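Local coordinates for protein serine acetyltransferase (Entamoeba histolytica, PDB 3Q1X) that probably transfers an acetyl group to the hydroxyl of L-serine, a step of cysteine biosynthesis, and binds L-serine in the crystal, at residues 43-47 / 99-103; 75-80 / 147-153. All coordinates share one frame; numbering follows the deposited sequence.

How the contacts relate
Contact 1 and contact 2 both lie in the helical N-terminal part of the chain. From the N terminus the chain passes helix 2-18 and reaches the end of helix 36-45, where residues 43-47 form the first half of contact 1. After the short helix 47-50 comes helix 59-79, whose last turn, with N80 just beyond it, gives 75-80, the first half of contact 2. Helix 82-113 follows, where 99-103 closes contact 1 around a mostly helical loop. Contact 2 closes later, at 147-153, the start of helix 150-162, so the two loops cross rather than nest. Their centres lie about 23 Å apart. Contact 1 joins helices inside the bundle; contact 2 ties it to the helix that leads into the left-handed beta-helix.

Contact 1 (43-47 / 99-103); sequences KIFFP and IKRTL
The ring of F45 has L103 over one face, where methyl CD1 lies 3.4 Å from ring atom CD2 and the two side chains run at about a right angle. K100 and I99 meet the ring obliquely: K100 CD comes to 3.7 Å from F45 CD1, and I99 CG2 reaches F45 CZ at 3.8 Å. The neighbouring ring of F46 receives L103 at its edge instead, CB standing 4.3 Å from CZ, while K100 CE approaches F46 CE1 obliquely.

A flat phenyl suits the place of F45, since leucine, isoleucine and the methylenes of a lysine can all pack against it. K100 carries its aliphatic stem past this ring in the opposite direction to the F45 side chain. Its CG is anti to the backbone N (chi1 170°), and the bend at chi2 (67°) carries the stem so that K100 CE lies 3.5 Å from the F45 carbonyl O; a further bend at chi4 turns NZ. Lysine thus serves two needs, for its methylenes lie against the phenyl groups while NZ forms a salt bridge with D19. No hydrogen bond joins the two segments; the contact is made by apolar packing, and all five touching residues are buried.

F46 is the first residue to leave helical geometry after helix 36-45, and its ring, like that of F45, meets helix 82-113. Around them, I138 of helix 128-144 touches both F45 and I99, L96 and L107 of helix 82-113 extend the cover of the phenylalanines, and M15 of helix 2-18 packs on K100.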
loop_
_atom_site.group_PDB
_atom_site.type_symbol
_atom_site.label_atom_id
_atom_site.label_comp_id
_atom_site.label_asym_id
_atom_site.label_seq_id
_atom_site.Cartn_x
_atom_site.Cartn_y
_atom_site.Cartn_z
ATOM N N LYS A 43 9.756 -16.149 -12.105
ATOM C CA LYS A 43 10.004 -17.053 -13.234
ATOM C C LYS A 43 11.089 -18.073 -12.914
ATOM O O LYS A 43 10.966 -19.255 -13.257
ATOM C CB LYS A 43 10.377 -16.265 -14.497
ATOM C CG LYS A 43 9.195 -15.548 -15.132
ATOM C CD LYS A 43 9.551 -14.876 -16.447
ATOM C CE LYS A 43 8.284 -14.489 -17.195
ATOM N NZ LYS A 43 8.514 -13.417 -18.196
ATOM N N ILE A 44 12.140 -17.603 -12.247
ATOM C CA ILE A 44 13.299 -18.423 -11.892
ATOM C C ILE A 44 12.954 -19.520 -10.882
ATOM O O ILE A 44 13.316 -20.686 -11.069
ATOM C CB ILE A 44 14.439 -17.530 -11.334
ATOM C CG1 ILE A 44 14.909 -16.527 -12.405
ATOM C CG2 ILE A 44 15.597 -18.380 -10.806
ATOM C CD1 ILE A 44 15.760 -15.376 -11.871
ATOM N N PHE A 45 12.258 -19.140 -9.812
ATOM C CA PHE A 45 11.919 -20.073 -8.738
ATOM C C PHE A 45 10.686 -20.928 -8.997
ATOM O O PHE A 45 10.649 -22.081 -8.577
ATOM C CB PHE A 45 11.755 -19.341 -7.403
ATOM C CG PHE A 45 13.043 -18.832 -6.814
ATOM C CD1 PHE A 45 14.182 -19.638 -6.761
ATOM C CD2 PHE A 45 13.106 -17.550 -6.277
ATOM C CE1 PHE A 45 15.374 -19.156 -6.204
ATOM C CE2 PHE A 45 14.282 -17.065 -5.706
ATOM C CZ PHE A 45 15.419 -17.867 -5.670
ATOM N N PHE A 46 9.680 -20.357 -9.659
ATOM C CA PHE A 46 8.424 -21.071 -9.927
ATOM C C PHE A 46 7.936 -20.884 -11.367
ATOM O O PHE A 46 6.865 -20.299 -11.601
ATOM C CB PHE A 46 7.355 -20.649 -8.905
ATOM C CG PHE A 46 7.810 -20.771 -7.475
ATOM C CD1 PHE A 46 7.830 -22.010 -6.843
ATOM C CD2 PHE A 46 8.246 -19.652 -6.771
ATOM C CE1 PHE A 46 8.271 -22.134 -5.529
ATOM C CE2 PHE A 46 8.687 -19.762 -5.453
ATOM C CZ PHE A 46 8.701 -21.004 -4.830
ATOM N N PRO A 47 8.718 -21.390 -12.348
ATOM C CA PRO A 47 8.415 -21.161 -13.765
ATOM C C PRO A 47 7.041 -21.659 -14.233
ATOM O O PRO A 47 6.475 -21.065 -15.139
ATOM C CB PRO A 47 9.523 -21.929 -14.492
ATOM C CG PRO A 47 10.075 -22.883 -13.486
ATOM C CD PRO A 47 9.954 -22.177 -12.182
ATOM N N ILE A 99 18.092 -20.588 -1.124
ATOM C CA ILE A 99 16.900 -19.741 -1.077
ATOM C C ILE A 99 15.677 -20.468 -1.650
ATOM O O ILE A 99 14.594 -20.418 -1.066
ATOM C CB ILE A 99 17.149 -18.379 -1.774
ATOM C CG1 ILE A 99 18.241 -17.614 -1.012
ATOM C CG2 ILE A 99 15.844 -17.584 -1.882
ATOM C CD1 ILE A 99 18.797 -16.408 -1.734
ATOM N N LYS A 100 15.856 -21.148 -2.785
ATOM C CA LYS A 100 14.776 -21.936 -3.393
ATOM C C LYS A 100 14.200 -22.947 -2.388
ATOM O O LYS A 100 12.985 -23.048 -2.226
ATOM C CB LYS A 100 15.272 -22.655 -4.657
ATOM C CG LYS A 100 14.296 -23.687 -5.235
ATOM C CD LYS A 100 13.026 -23.028 -5.777
ATOM C CE LYS A 100 11.936 -24.061 -6.026
ATOM N NZ LYS A 100 12.442 -25.259 -6.749
ATOM N N ARG A 101 15.087 -23.681 -1.712
ATOM C CA ARG A 101 14.675 -24.627 -0.668
ATOM C C ARG A 101 13.917 -23.916 0.460
ATOM O O ARG A 101 12.861 -24.379 0.901
ATOM C CB ARG A 101 15.894 -25.394 -0.133
ATOM C CG ARG A 101 16.487 -26.350 -1.166
ATOM C CD ARG A 101 17.644 -27.203 -0.638
ATOM N NE ARG A 101 18.900 -26.465 -0.498
ATOM C CZ ARG A 101 19.901 -26.467 -1.384
ATOM N NH1 ARG A 101 19.832 -27.180 -2.504
ATOM N NH2 ARG A 101 20.988 -25.754 -1.139
ATOM N N THR A 102 14.424 -22.761 0.887
ATOM C CA THR A 102 13.775 -22.026 1.964
ATOM C C THR A 102 12.400 -21.520 1.532
ATOM O O THR A 102 11.445 -21.559 2.316
ATOM C CB THR A 102 14.625 -20.840 2.441
ATOM O OG1 THR A 102 15.912 -21.312 2.835
ATOM C CG2 THR A 102 13.963 -20.152 3.624
ATOM N N LEU A 103 12.304 -21.041 0.293
ATOM C CA LEU A 103 11.035 -20.509 -0.216
ATOM C C LEU A 103 9.963 -21.598 -0.266
ATOM O O LEU A 103 8.781 -21.323 -0.044
ATOM C CB LEU A 103 11.217 -19.853 -1.587
ATOM C CG LEU A 103 11.851 -18.457 -1.582
ATOM C CD1 LEU A 103 12.091 -18.005 -3.012
ATOM C CD2 LEU A 103 10.990 -17.431 -0.844
#

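Contact 2 (75-80 / 147-153); sequences SVTAYN and ERYYCRE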
loop_
_atom_site.group_PDB
_atom_site.type_symbol
_atom_site.label_atom_id
_atom_site.label_comp_id
_atom_site.label_asym_id
_atom_site.label_seq_id
_atom_site.Cartn_x
_atom_site.Cartn_y
_atom_site.Cartn_z
ATOM N N SER A 75 22.459 -2.042 -11.143
ATOM C CA SER A 75 21.982 -1.236 -10.025
ATOM C C SER A 75 22.976 -1.182 -8.859
ATOM O O SER A 75 23.198 -0.119 -8.279
ATOM C CB SER A 75 20.630 -1.760 -9.551
ATOM O OG SER A 75 19.657 -1.625 -10.575
ATOM N N VAL A 76 23.595 -2.311 -8.527
ATOM C CA VAL A 76 24.610 -2.303 -7.472
ATOM C C VAL A 76 25.802 -1.437 -7.885
ATOM O O VAL A 76 26.325 -0.693 -7.072
ATOM C CB VAL A 76 25.068 -3.726 -7.045
ATOM C CG1 VAL A 76 26.219 -3.646 -6.046
ATOM C CG2 VAL A 76 23.916 -4.486 -6.423
ATOM N N THR A 77 26.212 -1.529 -9.153
ATOM C CA THR A 77 27.319 -0.712 -9.665
ATOM C C THR A 77 27.019 0.796 -9.546
ATOM O O THR A 77 27.887 1.588 -9.142
ATOM C CB THR A 77 27.638 -1.070 -11.131
ATOM O OG1 THR A 77 28.076 -2.440 -11.208
ATOM C CG2 THR A 77 28.726 -0.157 -11.691
ATOM N N ALA A 78 25.794 1.183 -9.889
ATOM C CA ALA A 78 25.379 2.593 -9.823
ATOM C C ALA A 78 25.576 3.203 -8.434
ATOM O O ALA A 78 26.057 4.327 -8.309
ATOM C CB ALA A 78 23.939 2.760 -10.294
ATOM N N TYR A 79 25.229 2.440 -7.402
ATOM C CA TYR A 79 25.319 2.893 -6.018
ATOM C C TYR A 79 26.684 2.655 -5.378
ATOM O O TYR A 79 27.029 3.282 -4.375
ATOM C CB TYR A 79 24.262 2.186 -5.176
ATOM C CG TYR A 79 22.853 2.692 -5.373
ATOM C CD1 TYR A 79 22.403 3.837 -4.712
ATOM C CD2 TYR A 79 21.968 2.016 -6.209
ATOM C CE1 TYR A 79 21.099 4.279 -4.882
ATOM C CE2 TYR A 79 20.681 2.453 -6.391
ATOM C CZ TYR A 79 20.248 3.581 -5.723
ATOM O OH TYR A 79 18.961 4.024 -5.897
ATOM N N ASN A 80 27.457 1.746 -5.960
ATOM C CA ASN A 80 28.725 1.332 -5.385
ATOM C C ASN A 80 29.826 1.378 -6.441
ATOM O O ASN A 80 30.184 2.465 -6.916
ATOM C CB ASN A 80 28.582 -0.060 -4.761
ATOM C CG ASN A 80 27.478 -0.122 -3.709
ATOM O OD1 ASN A 80 27.718 0.131 -2.521
ATOM N ND2 ASN A 80 26.265 -0.467 -4.139
ATOM N N GLU A 147 26.374 -4.385 1.171
ATOM C CA GLU A 147 25.671 -3.396 0.366
ATOM C C GLU A 147 24.560 -2.748 1.197
ATOM O O GLU A 147 23.907 -3.419 1.998
ATOM C CB GLU A 147 25.137 -4.040 -0.920
ATOM C CG GLU A 147 25.023 -3.092 -2.112
ATOM C CD GLU A 147 23.774 -2.236 -2.074
ATOM O OE1 GLU A 147 22.716 -2.744 -1.633
ATOM O OE2 GLU A 147 23.838 -1.055 -2.489
ATOM N N ARG A 148 24.364 -1.442 1.023
ATOM C CA ARG A 148 23.473 -0.701 1.906
ATOM C C ARG A 148 22.464 0.186 1.177
ATOM O O ARG A 148 21.602 0.787 1.809
ATOM C CB ARG A 148 24.299 0.134 2.898
ATOM C CG ARG A 148 25.133 -0.689 3.898
ATOM C CD ARG A 148 24.225 -1.348 4.927
ATOM N NE ARG A 148 24.980 -2.163 5.872
ATOM C CZ ARG A 148 25.347 -3.426 5.659
ATOM N NH1 ARG A 148 25.036 -4.032 4.523
ATOM N NH2 ARG A 148 26.036 -4.082 6.586
ATOM N N TYR A 149 22.575 0.267 -0.143
ATOM C CA TYR A 149 21.737 1.171 -0.925
ATOM C C TYR A 149 20.708 0.461 -1.807
ATOM O O TYR A 149 19.484 0.601 -1.603
ATOM C CB TYR A 149 22.621 2.086 -1.773
ATOM C CG TYR A 149 23.269 3.198 -0.971
ATOM C CD1 TYR A 149 24.410 2.950 -0.207
ATOM C CD2 TYR A 149 22.743 4.489 -0.970
ATOM C CE1 TYR A 149 25.009 3.953 0.544
ATOM C CE2 TYR A 149 23.343 5.512 -0.217
ATOM C CZ TYR A 149 24.476 5.225 0.538
ATOM O OH TYR A 149 25.091 6.206 1.288
ATOM N N TYR A 150 21.190 -0.281 -2.802
ATOM C CA TYR A 150 20.274 -0.922 -3.741
ATOM C C TYR A 150 19.372 -1.971 -3.069
ATOM O O TYR A 150 18.189 -2.073 -3.413
ATOM C CB TYR A 150 20.998 -1.463 -4.995
ATOM C CG TYR A 150 20.115 -2.361 -5.831
ATOM C CD1 TYR A 150 18.965 -1.869 -6.464
ATOM C CD2 TYR A 150 20.410 -3.709 -5.960
ATOM C CE1 TYR A 150 18.136 -2.720 -7.207
ATOM C CE2 TYR A 150 19.609 -4.553 -6.703
ATOM C CZ TYR A 150 18.476 -4.063 -7.321
ATOM O OH TYR A 150 17.690 -4.933 -8.047
ATOM N N CYS A 151 19.910 -2.724 -2.100
ATOM C CA CYS A 151 19.090 -3.714 -1.366
ATOM C C CYS A 151 17.917 -3.049 -0.638
ATOM O O CYS A 151 16.836 -3.628 -0.548
ATOM C CB CYS A 151 19.931 -4.583 -0.408
ATOM S SG CYS A 151 20.746 -3.703 0.977
ATOM N N ARG A 152 18.118 -1.822 -0.153
ATOM C CA ARG A 152 17.007 -1.056 0.401
ATOM C C ARG A 152 16.010 -0.611 -0.674
ATOM O O ARG A 152 14.798 -0.685 -0.456
ATOM C CB ARG A 152 17.495 0.145 1.217
ATOM C CG ARG A 152 16.352 1.012 1.750
ATOM C CD ARG A 152 15.486 0.302 2.803
ATOM N NE ARG A 152 14.434 1.182 3.327
ATOM C CZ ARG A 152 14.584 2.043 4.334
ATOM N NH1 ARG A 152 15.748 2.162 4.969
ATOM N NH2 ARG A 152 13.560 2.795 4.710
ATOM N N GLU A 153 16.514 -0.170 -1.834
ATOM C CA GLU A 153 15.656 0.256 -2.945
ATOM C C GLU A 153 14.764 -0.889 -3.419
ATOM O O GLU A 153 13.570 -0.712 -3.654
ATOM C CB GLU A 153 16.491 0.769 -4.121
ATOM C CG GLU A 153 15.665 1.364 -5.256
ATOM C CD GLU A 153 16.509 2.182 -6.217
ATOM O OE1 GLU A 153 17.551 1.674 -6.688
ATOM O OE2 GLU A 153 16.136 3.333 -6.493
HETATM O O HOH W 1 17.373 -0.150 -9.341
HETATM O O HOH W 2 26.425 0.052 -0.251
#
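Y79 reaches across to Y149, Y150 and E153 in turn. Its CB lies 3.8 Å from Y149 CB, and further out CD1 touches the same Y149 carbon at 3.4 Å. On the other rim CD2 meets Y150 CB, while the backbone N of Y150 stands over one ring face. The Y79 and Y149 rings meet at their rims, neither over the other's face, their planes 25° apart. Next, CE2 lies 3.2 Å from E153 OE1, which sits at the ring edge with CZ also close; ring and carboxylate planes are 76° apart. At the tip, OH gives a weak hydrogen bond to E153 OE1, 2.9 Å away, and is also hydrogen-bonded to R125 of the second subunit, which forms a salt bridge with E153. Tyrosine suits this place because its ring packs while its hydroxyl joins a charged group at the subunit interface.

Beside it begins helix 150-162, which leads into the left-handed beta-helix of the hexapeptide-repeat transferases. E147, bent at chi2, turns its carboxylate forward to the first amides. OE1 accepts from C151 N on its syn side; OE2 takes Y150 N on its syn lone pair and Y149 N from above the carboxylate plane. Amides at a helix start lack acceptors within the helix, and a carboxylate can serve several at once.

N80, just past helix 59-79, gives OE2 a third donor. Its ND2 lies 3.0 Å from E147 OE2, on the anti lone pair, with an N-H...O angle of 165°, and also donates to V76 O; both acceptors lie near the amide plane, which fixes its rotation. OD1 accepts from a water held by R148 N.

S75 CB sits over the Y150 ring in a CH-pi contact, 3.6 Å from its centroid, while V76 CG2 meets Y150 CD2 obliquely and Y150 OH is hydrogen-bonded to E37.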